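Local coordinates for Peptide/nickel transport system substrate-binding protein (Listeria monocytogenes serotype 1/2a, PDB 5KZT) that binds short peptides, a hexapeptide in this crystal, and probably hands them to an oligopeptide ABC transporter for uptake, at residues Y450-Y455 and I483-D488; K276-K280 and Q445-Y450; L52-G56 and Q511-F515; V42-G48 and P164-P168. The contacts are given in a common frame with arbitrary orientation. Residue numbers count along the deposited sequence, not the author numbering.

Contact 1 of 4, residues Y450-Y455 and I483-D488; sequences YSNKDY and ILLTDD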
loop_
_atom_site.group_PDB
_atom_site.type_symbol
_atom_site.label_atom_id
_atom_site.label_comp_id
_atom_site.label_asym_id
_atom_site.label_seq_id
_atom_site.Cartn_x
_atom_site.Cartn_y
_atom_site.Cartn_z
ATOM N N TYR A 450 -18.323 0.952 -7.793
ATOM C CA TYR A 450 -19.017 0.027 -6.926
ATOM C C TYR A 450 -19.651 0.853 -5.820
ATOM O O TYR A 450 -18.974 1.632 -5.155
ATOM C CB TYR A 450 -18.074 -1.007 -6.324
ATOM C CG TYR A 450 -18.717 -1.789 -5.191
ATOM C CD1 TYR A 450 -19.747 -2.689 -5.434
ATOM C CD2 TYR A 450 -18.314 -1.592 -3.866
ATOM C CE1 TYR A 450 -20.332 -3.391 -4.403
ATOM C CE2 TYR A 450 -18.895 -2.286 -2.827
ATOM C CZ TYR A 450 -19.907 -3.174 -3.096
ATOM O OH TYR A 450 -20.480 -3.850 -2.050
ATOM N N SER A 451 -20.946 0.644 -5.608
ATOM C CA SER A 451 -21.691 1.385 -4.600
ATOM C C SER A 451 -22.737 0.480 -3.991
ATOM O O SER A 451 -23.670 0.053 -4.691
ATOM C CB SER A 451 -22.381 2.595 -5.226
ATOM O OG SER A 451 -23.099 3.367 -4.271
ATOM N N ASN A 452 -22.577 0.192 -2.701
ATOM C CA ASN A 452 -23.601 -0.494 -1.913
ATOM C C ASN A 452 -23.814 0.297 -0.618
ATOM O O ASN A 452 -22.925 0.346 0.223
ATOM C CB ASN A 452 -23.151 -1.928 -1.622
ATOM C CG ASN A 452 -24.173 -2.698 -0.805
ATOM O OD1 ASN A 452 -24.670 -2.187 0.183
ATOM N ND2 ASN A 452 -24.509 -3.915 -1.227
ATOM N N LYS A 453 -24.994 0.911 -0.459
ATOM C CA LYS A 453 -25.259 1.762 0.719
ATOM C C LYS A 453 -25.241 1.029 2.050
ATOM O O LYS A 453 -24.934 1.637 3.076
ATOM C CB LYS A 453 -26.570 2.545 0.581
ATOM C CG LYS A 453 -26.629 3.558 -0.565
ATOM C CD LYS A 453 -25.377 4.415 -0.769
ATOM C CE LYS A 453 -25.025 5.316 0.432
ATOM N NZ LYS A 453 -23.616 5.836 0.420
ATOM N N ASP A 454 -25.573 -0.257 2.050
ATOM C CA ASP A 454 -25.502 -1.057 3.280
ATOM C C ASP A 454 -24.047 -1.259 3.712
ATOM O O ASP A 454 -23.726 -1.229 4.908
ATOM C CB ASP A 454 -26.166 -2.429 3.084
ATOM C CG ASP A 454 -27.652 -2.332 2.786
ATOM O OD1 ASP A 454 -28.295 -1.337 3.190
ATOM O OD2 ASP A 454 -28.173 -3.262 2.131
ATOM N N TYR A 455 -23.174 -1.468 2.731
ATOM C CA TYR A 455 -21.732 -1.566 2.967
ATOM C C TYR A 455 -21.218 -0.250 3.551
ATOM O O TYR A 455 -20.611 -0.271 4.603
ATOM C CB TYR A 455 -20.994 -1.914 1.680
ATOM C CG TYR A 455 -19.528 -2.224 1.856
ATOM C CD1 TYR A 455 -19.110 -3.470 2.292
ATOM C CD2 TYR A 455 -18.552 -1.271 1.554
ATOM C CE1 TYR A 455 -17.756 -3.768 2.430
ATOM C CE2 TYR A 455 -17.193 -1.565 1.676
ATOM C CZ TYR A 455 -16.802 -2.818 2.124
ATOM O OH TYR A 455 -15.461 -3.134 2.286
ATOM N N ILE A 483 -21.027 -8.886 2.365
ATOM C CA ILE A 483 -21.705 -7.986 1.432
ATOM C C ILE A 483 -20.807 -7.733 0.210
ATOM O O ILE A 483 -21.231 -7.858 -0.935
ATOM C CB ILE A 483 -22.066 -6.636 2.107
ATOM C CG1 ILE A 483 -23.047 -6.855 3.260
ATOM C CG2 ILE A 483 -22.687 -5.683 1.082
ATOM C CD1 ILE A 483 -23.293 -5.634 4.098
ATOM N N LEU A 484 -19.561 -7.384 0.475
ATOM C CA LEU A 484 -18.604 -7.028 -0.586
ATOM C C LEU A 484 -18.352 -8.193 -1.552
ATOM O O LEU A 484 -18.349 -8.010 -2.768
ATOM C CB LEU A 484 -17.281 -6.584 0.038
ATOM C CG LEU A 484 -16.207 -6.026 -0.881
ATOM C CD1 LEU A 484 -16.613 -4.656 -1.379
ATOM C CD2 LEU A 484 -14.849 -5.949 -0.188
ATOM N N LEU A 485 -18.149 -9.378 -0.982
ATOM C CA LEU A 485 -17.680 -10.527 -1.735
ATOM C C LEU A 485 -18.822 -11.450 -2.155
ATOM O O LEU A 485 -19.166 -11.487 -3.323
ATOM C CB LEU A 485 -16.596 -11.280 -0.932
ATOM C CG LEU A 485 -15.378 -10.425 -0.569
ATOM C CD1 LEU A 485 -14.356 -11.236 0.219
ATOM C CD2 LEU A 485 -14.725 -9.785 -1.798
ATOM N N THR A 486 -19.417 -12.162 -1.203
ATOM C CA THR A 486 -20.458 -13.130 -1.518
ATOM C C THR A 486 -21.675 -12.486 -2.190
ATOM O O THR A 486 -22.132 -12.975 -3.220
ATOM C CB THR A 486 -20.870 -13.916 -0.263
ATOM O OG1 THR A 486 -19.750 -14.684 0.194
ATOM C CG2 THR A 486 -22.055 -14.864 -0.546
ATOM N N ASP A 487 -22.174 -11.387 -1.621
ATOM C CA ASP A 487 -23.405 -10.759 -2.113
ATOM C C ASP A 487 -23.215 -9.967 -3.422
ATOM O O ASP A 487 -24.024 -10.090 -4.331
ATOM C CB ASP A 487 -24.031 -9.848 -1.038
ATOM C CG ASP A 487 -24.306 -10.574 0.290
ATOM O OD1 ASP A 487 -24.235 -11.843 0.327
ATOM O OD2 ASP A 487 -24.575 -9.871 1.303
ATOM N N ASP A 488 -22.172 -9.128 -3.499
ATOM C CA ASP A 488 -21.995 -8.185 -4.618
ATOM C C ASP A 488 -20.894 -8.549 -5.608
ATOM O O ASP A 488 -20.870 -8.026 -6.711
ATOM C CB ASP A 488 -21.727 -6.771 -4.085
ATOM C CG ASP A 488 -22.930 -6.161 -3.379
ATOM O OD1 ASP A 488 -24.000 -6.786 -3.344
ATOM O OD2 ASP A 488 -22.836 -5.041 -2.841
#
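This is a helix-to-helix contact with a hydrogen-bonded carboxylate at one end and apolar packing at the other, near the periphery of the chain, where the start of helix 453-459 meets the C-terminal end of helix 471-487. The polar part converges on one oxygen. Asp488 OD2 accepts from Tyr450 OH at 2.8 Å and from Asn452 ND2 at 2.6 Å, so the carboxylate that follows the longer helix ties down two side chains from the segment leading into the shorter one. Asn452 is also the N-cap of helix 453-459: its OD1 accepts from Tyr455 N at 3.0 Å and, weakly, from Asp454 N at 2.8 Å. One amide group thus starts a helix with its oxygen and reaches the neighbouring helix end with its nitrogen. That end is widened into a pi-type turn over 483-487, closed by a weak bond from Asp488 N to Ile483 O (3.0 Å). Beside the polar cluster, Leu484 touches both tyrosine rings. Its CD1 lies 3.6 Å from Tyr450 CE2 and makes a CH-pi contact over one face of the Tyr455 ring, 4.3 Å from the centroid, while its CB approaches Tyr455 CE1 at 3.7 Å. Ile483 packs against the N-cap, with CG2 3.4 Å from Asn452 ND2 and 4.2 Å from Tyr455 CB. The Tyr455 hydroxyl continues past both segments to bond the carbonyl of Leu436.

Contact 2 of 4, residues K276-K280 and Q445-Y450; sequences KFNQK and QNRMSY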
loop_
_atom_site.group_PDB
_atom_site.type_symbol
_atom_site.label_atom_id
_atom_site.label_comp_id
_atom_site.label_asym_id
_atom_site.label_seq_id
_atom_site.Cartn_x
_atom_site.Cartn_y
_atom_site.Cartn_z
ATOM N N LYS A 276 -9.953 -6.404 -9.526
ATOM C CA LYS A 276 -10.921 -5.304 -9.548
ATOM C C LYS A 276 -11.802 -5.331 -10.801
ATOM O O LYS A 276 -11.310 -5.452 -11.917
ATOM C CB LYS A 276 -10.190 -3.969 -9.468
ATOM C CG LYS A 276 -9.511 -3.724 -8.134
ATOM C CD LYS A 276 -8.902 -2.337 -8.040
ATOM C CE LYS A 276 -9.943 -1.270 -7.809
ATOM N NZ LYS A 276 -9.272 0.019 -7.580
ATOM N N PHE A 277 -13.105 -5.173 -10.607
ATOM C CA PHE A 277 -14.088 -5.158 -11.694
ATOM C C PHE A 277 -14.598 -3.738 -11.892
ATOM O O PHE A 277 -15.459 -3.280 -11.130
ATOM C CB PHE A 277 -15.262 -6.056 -11.319
ATOM C CG PHE A 277 -14.900 -7.517 -11.202
ATOM C CD1 PHE A 277 -14.471 -8.235 -12.318
ATOM C CD2 PHE A 277 -15.029 -8.190 -9.990
ATOM C CE1 PHE A 277 -14.145 -9.585 -12.216
ATOM C CE2 PHE A 277 -14.712 -9.550 -9.891
ATOM C CZ PHE A 277 -14.266 -10.237 -10.998
ATOM N N ASN A 278 -14.091 -3.034 -12.900
ATOM C CA ASN A 278 -14.569 -1.678 -13.174
ATOM C C ASN A 278 -15.930 -1.746 -13.842
ATOM O O ASN A 278 -16.071 -2.306 -14.936
ATOM C CB ASN A 278 -13.619 -0.881 -14.065
ATOM C CG ASN A 278 -14.027 0.569 -14.204
ATOM O OD1 ASN A 278 -14.814 1.092 -13.404
ATOM N ND2 ASN A 278 -13.522 1.228 -15.245
ATOM N N GLN A 279 -16.907 -1.140 -13.191
ATOM C CA GLN A 279 -18.283 -1.154 -13.681
ATOM C C GLN A 279 -18.630 -0.022 -14.638
ATOM O O GLN A 279 -19.699 -0.057 -15.270
ATOM C CB GLN A 279 -19.248 -1.143 -12.504
ATOM C CG GLN A 279 -18.967 -2.259 -11.517
ATOM C CD GLN A 279 -20.082 -2.479 -10.524
ATOM O OE1 GLN A 279 -21.237 -2.136 -10.781
ATOM N NE2 GLN A 279 -19.751 -3.098 -9.392
ATOM N N LYS A 280 -17.765 0.982 -14.750
ATOM C CA LYS A 280 -18.039 2.145 -15.608
ATOM C C LYS A 280 -16.750 2.745 -16.125
ATOM O O LYS A 280 -15.862 3.082 -15.341
ATOM C CB LYS A 280 -18.808 3.213 -14.834
ATOM C CG LYS A 280 -19.159 4.432 -15.670
ATOM C CD LYS A 280 -20.192 5.301 -14.971
ATOM C CE LYS A 280 -21.588 4.707 -15.041
ATOM N NZ LYS A 280 -22.606 5.769 -14.800
ATOM N N GLN A 445 -9.807 5.008 -3.370
ATOM C CA GLN A 445 -9.281 3.688 -3.735
ATOM C C GLN A 445 -10.317 2.670 -4.215
ATOM O O GLN A 445 -9.999 1.490 -4.362
ATOM C CB GLN A 445 -8.491 3.111 -2.549
ATOM C CG GLN A 445 -7.208 3.877 -2.212
ATOM C CD GLN A 445 -6.202 3.897 -3.351
ATOM O OE1 GLN A 445 -6.235 3.067 -4.268
ATOM N NE2 GLN A 445 -5.313 4.851 -3.312
ATOM N N ASN A 446 -11.538 3.120 -4.488
ATOM C CA ASN A 446 -12.608 2.265 -5.027
ATOM C C ASN A 446 -12.371 2.186 -6.537
ATOM O O ASN A 446 -11.844 1.184 -7.016
ATOM C CB ASN A 446 -13.982 2.842 -4.653
ATOM C CG ASN A 446 -15.152 2.036 -5.195
ATOM O OD1 ASN A 446 -15.137 1.524 -6.316
ATOM N ND2 ASN A 446 -16.203 1.979 -4.416
ATOM N N ARG A 447 -12.719 3.253 -7.268
ATOM C CA ARG A 447 -12.436 3.374 -8.708
ATOM C C ARG A 447 -13.008 2.237 -9.552
ATOM O O ARG A 447 -12.428 1.833 -10.553
ATOM C CB ARG A 447 -10.920 3.502 -8.950
ATOM C CG ARG A 447 -10.251 4.599 -8.154
ATOM C CD ARG A 447 -10.765 5.979 -8.539
ATOM N NE ARG A 447 -10.154 7.012 -7.701
ATOM C CZ ARG A 447 -10.530 8.290 -7.631
ATOM N NH1 ARG A 447 -11.553 8.763 -8.357
ATOM N NH2 ARG A 447 -9.877 9.105 -6.805
ATOM N N MET A 448 -14.145 1.717 -9.116
ATOM C CA MET A 448 -14.843 0.682 -9.836
ATOM C C MET A 448 -16.282 1.086 -10.118
ATOM O O MET A 448 -16.993 0.331 -10.777
ATOM C CB MET A 448 -14.839 -0.587 -8.987
ATOM C CG MET A 448 -13.467 -1.193 -8.830
ATOM S SD MET A 448 -13.515 -2.756 -7.944
ATOM C CE MET A 448 -14.437 -2.381 -6.465
ATOM N N SER A 449 -16.702 2.261 -9.634
ATOM C CA SER A 449 -18.120 2.626 -9.538
ATOM C C SER A 449 -18.933 1.542 -8.821
ATOM O O SER A 449 -20.079 1.253 -9.177
ATOM C CB SER A 449 -18.703 2.991 -10.911
ATOM O OG SER A 449 -18.046 4.124 -11.449
ATOM N N TYR A 450 -18.323 0.952 -7.793
ATOM C CA TYR A 450 -19.017 0.027 -6.926
ATOM C C TYR A 450 -19.651 0.853 -5.820
ATOM O O TYR A 450 -18.974 1.632 -5.155
ATOM C CB TYR A 450 -18.074 -1.007 -6.324
ATOM C CG TYR A 450 -18.717 -1.789 -5.191
ATOM C CD1 TYR A 450 -19.747 -2.689 -5.434
ATOM C CD2 TYR A 450 -18.314 -1.592 -3.866
ATOM C CE1 TYR A 450 -20.332 -3.391 -4.403
ATOM C CE2 TYR A 450 -18.895 -2.286 -2.827
ATOM C CZ TYR A 450 -19.907 -3.174 -3.096
ATOM O OH TYR A 450 -20.480 -3.850 -2.050
HETATM O O HOH W 1 -8.643 -1.137 -4.694
HETATM O O HOH W 2 -7.039 0.797 -5.743
#
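Two hydrogen bonds join the segments: Gln279 N gives one to Met448 O (2.8 Å), and Lys276 NZ gives the other to Asn446 O (2.9 Å). The lysine ammonium also forms a salt bridge with Asp413 and reaches Gln445 through water, one molecule 3.2 Å from Lys276 NZ and 3.0 Å from Gln445 O, another 3.0 Å from Lys276 NZ and 2.8 Å from Gln445 OE1; Gln445 NE2 bonds Asp34. Both backbones bend in Asx turns. Asn278 OD1 accepts from Lys280 N at 3.2 Å just beyond strand 264-277, while its ND2 bonds Tyr418 O, and Asn446 OD1 accepts from Met448 N at 3.0 Å. The loop before helix 453-459 lies against the end of a strand of the large mixed sheet, with the CA atoms of Asn278 and Met448 4.1 Å apart. Met448 is the most covered residue, its CB 3.5 Å from Phe277 O and its CG 3.7 Å from Lys276 CE. Gln279 NE2 meets the Tyr450 ring edge at CD1 (4.0 Å).

Contact 3 of 4, residues L52-G56 and Q511-F515; sequences LDKDG and QKNPF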
loop_
_atom_site.group_PDB
_atom_site.type_symbol
_atom_site.label_atom_id
_atom_site.label_comp_id
_atom_site.label_asym_id
_atom_site.label_seq_id
_atom_site.Cartn_x
_atom_site.Cartn_y
_atom_site.Cartn_z
ATOM N N LEU A 52 7.395 3.006 13.470
ATOM C CA LEU A 52 7.388 1.614 13.958
ATOM C C LEU A 52 8.766 1.195 14.440
ATOM O O LEU A 52 9.753 1.413 13.752
ATOM C CB LEU A 52 6.900 0.638 12.867
ATOM C CG LEU A 52 5.377 0.422 12.847
ATOM C CD1 LEU A 52 4.608 1.713 12.999
ATOM C CD2 LEU A 52 4.920 -0.364 11.623
ATOM N N ASP A 53 8.806 0.616 15.640
ATOM C CA ASP A 53 10.021 0.095 16.236
ATOM C C ASP A 53 10.283 -1.357 15.803
ATOM O O ASP A 53 9.542 -1.930 14.998
ATOM C CB ASP A 53 9.984 0.245 17.775
ATOM C CG ASP A 53 9.003 -0.713 18.464
ATOM O OD1 ASP A 53 8.508 -1.668 17.832
ATOM O OD2 ASP A 53 8.736 -0.500 19.665
ATOM N N LYS A 54 11.343 -1.945 16.348
ATOM C CA LYS A 54 11.754 -3.291 15.967
ATOM C C LYS A 54 10.695 -4.372 16.223
ATOM O O LYS A 54 10.723 -5.412 15.584
ATOM C CB LYS A 54 13.066 -3.671 16.671
ATOM C CG LYS A 54 12.951 -3.868 18.176
ATOM C CD LYS A 54 14.216 -4.543 18.705
ATOM C CE LYS A 54 13.997 -5.163 20.067
ATOM N NZ LYS A 54 13.934 -4.117 21.112
ATOM N N ASP A 55 9.783 -4.140 17.163
ATOM C CA ASP A 55 8.670 -5.067 17.408
ATOM C C ASP A 55 7.368 -4.753 16.672
ATOM O O ASP A 55 6.350 -5.405 16.935
ATOM C CB ASP A 55 8.400 -5.162 18.915
ATOM C CG ASP A 55 9.545 -5.780 19.659
ATOM O OD1 ASP A 55 10.215 -6.688 19.100
ATOM O OD2 ASP A 55 9.770 -5.358 20.813
ATOM N N GLY A 56 7.392 -3.783 15.751
ATOM C CA GLY A 56 6.196 -3.393 15.009
ATOM C C GLY A 56 5.234 -2.483 15.748
ATOM O O GLY A 56 4.082 -2.341 15.341
ATOM N N GLN A 511 14.789 -4.076 9.052
ATOM C CA GLN A 511 13.472 -4.051 9.682
ATOM C C GLN A 511 12.373 -4.133 8.643
ATOM O O GLN A 511 12.225 -3.219 7.839
ATOM C CB GLN A 511 13.298 -2.789 10.515
ATOM C CG GLN A 511 11.934 -2.658 11.141
ATOM C CD GLN A 511 11.905 -1.570 12.186
ATOM O OE1 GLN A 511 12.763 -1.545 13.080
ATOM N NE2 GLN A 511 10.954 -0.659 12.077
ATOM N N LYS A 512 11.608 -5.229 8.679
ATOM C CA LYS A 512 10.404 -5.375 7.882
ATOM C C LYS A 512 9.234 -4.941 8.749
ATOM O O LYS A 512 8.945 -5.554 9.762
ATOM C CB LYS A 512 10.214 -6.827 7.411
ATOM C CG LYS A 512 8.939 -7.097 6.599
ATOM C CD LYS A 512 9.018 -6.491 5.203
ATOM C CE LYS A 512 7.667 -6.455 4.513
ATOM N NZ LYS A 512 6.777 -5.395 5.049
ATOM N N ASN A 513 8.551 -3.889 8.334
ATOM C CA ASN A 513 7.385 -3.427 9.069
ATOM C C ASN A 513 6.156 -4.265 8.766
ATOM O O ASN A 513 5.928 -4.616 7.608
ATOM C CB ASN A 513 7.161 -1.963 8.748
ATOM C CG ASN A 513 8.355 -1.108 9.165
ATOM O OD1 ASN A 513 8.839 -1.250 10.283
ATOM N ND2 ASN A 513 8.839 -0.249 8.281
ATOM N N PRO A 514 5.352 -4.601 9.807
ATOM C CA PRO A 514 4.165 -5.420 9.574
ATOM C C PRO A 514 3.006 -4.680 8.908
ATOM O O PRO A 514 2.066 -5.317 8.478
ATOM C CB PRO A 514 3.766 -5.873 10.972
ATOM C CG PRO A 514 4.264 -4.803 11.873
ATOM C CD PRO A 514 5.538 -4.296 11.240
ATOM N N PHE A 515 3.060 -3.352 8.869
ATOM C CA PHE A 515 2.062 -2.547 8.157
ATOM C C PHE A 515 2.708 -1.197 7.918
ATOM O O PHE A 515 3.819 -0.930 8.402
ATOM C CB PHE A 515 0.753 -2.423 8.958
ATOM C CG PHE A 515 0.938 -1.965 10.383
ATOM C CD1 PHE A 515 1.104 -0.613 10.681
ATOM C CD2 PHE A 515 0.932 -2.885 11.431
ATOM C CE1 PHE A 515 1.282 -0.181 11.986
ATOM C CE2 PHE A 515 1.098 -2.473 12.748
ATOM C CZ PHE A 515 1.281 -1.114 13.030
HETATM O O HOH W 3 8.419 -2.716 12.610
HETATM O O HOH W 4 9.398 -5.294 12.781
#
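Leu52, Gln511 and Phe515 bury the most surface where the turn following strand 50-52 lies against the C-terminal part of the chain. Leu52, the most covered of the three, points into the other segment. Its CD2 sits over one face of the Phe515 ring, 4.0 Å from the centroid in a CH-pi contact, and is 4.0 Å from Pro514 CD. While the leucine side chain is held by apolar groups, its carbonyl is held by Gln511: NE2 donates to Leu52 O at 2.9 Å and to Asn513 OD1 at 2.8 Å, so the extended glutamine links the turn to its own segment with one amide nitrogen. Phe515 also reaches the far end of the turn, its CZ 3.8 Å from Gly56 O, and packs on Pro427 and Gln430. The turn is type I, from Asp53 to Gly56, closed by Gly56 N to Asp53 O at 2.9 Å. Gly56 has positive phi, and a CB there would clash with Pro514 CG; without one, its CA comes within 3.9 Å of Pro514 CD. Water completes the polar side: one molecule lies 2.8 Å from both Asp53 O and Asn513 OD1, another 3.1 Å from both Lys54 O and Lys512 O. The turn thus offers its backbone carbonyls to the Gln511 amide and to water, while Leu52 supplies the apolar part against Phe515 and Pro514.

Contact 4 of 4, residues V42-G48 and P164-P168; sequences VNQTNEG and PTFFP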
loop_
_atom_site.group_PDB
_atom_site.type_symbol
_atom_site.label_atom_id
_atom_site.label_comp_id
_atom_site.label_asym_id
_atom_site.label_seq_id
_atom_site.Cartn_x
_atom_site.Cartn_y
_atom_site.Cartn_z
ATOM N N VAL A 42 9.790 7.445 0.917
ATOM C CA VAL A 42 9.607 8.537 1.866
ATOM C C VAL A 42 9.759 8.091 3.329
ATOM O O VAL A 42 10.117 8.907 4.192
ATOM C CB VAL A 42 8.294 9.337 1.672
ATOM C CG1 VAL A 42 8.236 9.935 0.282
ATOM C CG2 VAL A 42 7.074 8.503 1.970
ATOM N N ASN A 43 9.520 6.812 3.629
ATOM C CA ASN A 43 9.794 6.321 4.986
ATOM C C ASN A 43 11.271 6.363 5.412
ATOM O O ASN A 43 11.569 6.424 6.611
ATOM C CB ASN A 43 9.271 4.912 5.197
ATOM C CG ASN A 43 9.151 4.568 6.666
ATOM O OD1 ASN A 43 8.536 5.315 7.434
ATOM N ND2 ASN A 43 9.755 3.458 7.083
ATOM N N GLN A 44 12.184 6.333 4.450
ATOM C CA GLN A 44 13.618 6.421 4.751
ATOM C C GLN A 44 14.108 7.864 4.864
ATOM O O GLN A 44 15.089 8.143 5.570
ATOM C CB GLN A 44 14.449 5.727 3.676
ATOM C CG GLN A 44 13.891 4.413 3.152
ATOM C CD GLN A 44 13.473 3.435 4.237
ATOM O OE1 GLN A 44 14.124 3.308 5.272
ATOM N NE2 GLN A 44 12.401 2.707 3.984
ATOM N N THR A 45 13.454 8.749 4.113
ATOM C CA THR A 45 13.919 10.123 3.907
ATOM C C THR A 45 13.176 11.142 4.761
ATOM O O THR A 45 13.612 12.281 4.903
ATOM C CB THR A 45 13.811 10.510 2.421
ATOM O OG1 THR A 45 12.460 10.489 1.996
ATOM C CG2 THR A 45 14.556 9.532 1.555
ATOM N N ASN A 46 12.054 10.728 5.339
ATOM C CA ASN A 46 11.243 11.629 6.136
ATOM C C ASN A 46 10.675 10.889 7.321
ATOM O O ASN A 46 10.726 9.659 7.379
ATOM C CB ASN A 46 10.146 12.204 5.267
ATOM C CG ASN A 46 10.695 13.114 4.189
ATOM O OD1 ASN A 46 10.973 12.678 3.074
ATOM N ND2 ASN A 46 10.919 14.367 4.537
ATOM N N GLU A 47 10.144 11.645 8.272
ATOM C CA GLU A 47 9.729 11.066 9.525
ATOM C C GLU A 47 8.620 11.898 10.161
ATOM O O GLU A 47 8.644 13.119 10.108
ATOM C CB GLU A 47 10.944 10.964 10.456
ATOM C CG GLU A 47 10.698 10.274 11.801
ATOM C CD GLU A 47 11.947 10.258 12.654
ATOM O OE1 GLU A 47 12.746 9.292 12.535
ATOM O OE2 GLU A 47 12.152 11.220 13.419
ATOM N N GLY A 48 7.643 11.205 10.754
ATOM C CA GLY A 48 6.528 11.864 11.450
ATOM C C GLY A 48 6.681 11.833 12.957
ATOM O O GLY A 48 7.808 11.708 13.482
ATOM N N PRO A 164 3.101 7.960 6.223
ATOM C CA PRO A 164 3.634 9.146 5.532
ATOM C C PRO A 164 2.704 10.353 5.293
ATOM O O PRO A 164 3.177 11.481 5.321
ATOM C CB PRO A 164 4.138 8.563 4.214
ATOM C CG PRO A 164 4.680 7.257 4.647
ATOM C CD PRO A 164 3.605 6.733 5.577
ATOM N N THR A 165 1.409 10.123 5.113
ATOM C CA THR A 165 0.457 11.216 4.875
ATOM C C THR A 165 0.392 12.202 6.053
ATOM O O THR A 165 0.042 13.370 5.870
ATOM C CB THR A 165 -0.969 10.690 4.565
ATOM O OG1 THR A 165 -0.884 9.415 3.920
ATOM C CG2 THR A 165 -1.739 11.685 3.672
ATOM N N PHE A 166 0.739 11.726 7.243
ATOM C CA PHE A 166 0.767 12.515 8.472
ATOM C C PHE A 166 2.168 13.072 8.814
ATOM O O PHE A 166 2.340 13.690 9.850
ATOM C CB PHE A 166 0.263 11.644 9.634
ATOM C CG PHE A 166 -1.184 11.281 9.525
ATOM C CD1 PHE A 166 -1.610 10.298 8.649
ATOM C CD2 PHE A 166 -2.138 11.945 10.294
ATOM C CE1 PHE A 166 -2.978 9.981 8.552
ATOM C CE2 PHE A 166 -3.497 11.614 10.197
ATOM C CZ PHE A 166 -3.901 10.645 9.324
ATOM N N PHE A 167 3.157 12.877 7.940
ATOM C CA PHE A 167 4.481 13.471 8.130
ATOM C C PHE A 167 4.394 14.986 7.927
ATOM O O PHE A 167 3.550 15.440 7.165
ATOM C CB PHE A 167 5.478 12.890 7.128
ATOM C CG PHE A 167 5.876 11.451 7.387
ATOM C CD1 PHE A 167 5.306 10.679 8.412
ATOM C CD2 PHE A 167 6.815 10.858 6.558
ATOM C CE1 PHE A 167 5.688 9.368 8.608
ATOM C CE2 PHE A 167 7.209 9.546 6.756
ATOM C CZ PHE A 167 6.648 8.795 7.776
ATOM N N PRO A 168 5.295 15.758 8.569
ATOM C CA PRO A 168 5.389 17.194 8.325
ATOM C C PRO A 168 5.987 17.530 6.959
ATOM O O PRO A 168 6.648 16.686 6.335
ATOM C CB PRO A 168 6.291 17.676 9.451
ATOM C CG PRO A 168 7.201 16.518 9.704
ATOM C CD PRO A 168 6.395 15.278 9.429
HETATM O O HOH W 5 8.491 14.646 6.763
#
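Phe167 dominates this buried contact between the end of helix 36-45 and the loop linking helices 157-161 and 171-177. With chi1 at -71° (m) and chi2 near 4°, its ring is laid flat against the backbone leaving the helix. Over one face lie Gly48 N, 3.4 Å from Phe167 CD1, and Glu47 C, while Val42 O (3.9 Å from CE2 of the same ring) and Asn43 OD1 (4.0 Å from its CZ) are at the edge. A CB on Gly48 would fall 2.7 Å from Phe167 CD1, so glycine allows this approach. Asn46, just past the helix, touches Phe167 CD2 with its CB at 3.8 Å, and its OD1 accepts from Thr45 OG1 at 2.9 Å. Glu47, with chi1 and chi2 both t, directs its carboxylate to Tyr214 and Trp215. Asn43 gives its ND2 to Tyr519 O. Val42 CG2 lies 3.7 Å from Pro164 CB, and Pro168 CD 3.2 Å from Glu47 O. One water, 2.8 Å from Pro168 O, bridges weakly to Asn46 ND2 (3.3 Å). Without direct hydrogen bonds between the segments, the join depends on fitting an aromatic ring and two prolines to a helix end and the peptide groups after it.

How the contacts relate
The contacts fall into two pairs of neighbours. Contacts 1 and 2 share Tyr450, and their centres are 12 Å apart. Contacts 3 and 4, 15 Å between centres, touch through Asn513 ND2 and Asn43 ND2 at 4.0 Å, and their segments alternate along the chain. Contact 4 lies across the chain's centre from contacts 1 and 2, and contact 3 lies across it from contact 2. Between the pairs, centres are 29 to 34 Å apart, and the closest approach is about 10 Å between nearest atoms of contacts 2 and 4. Contact 2 reaches the bound peptide, with Gln445 packing against one of its acidic side chains.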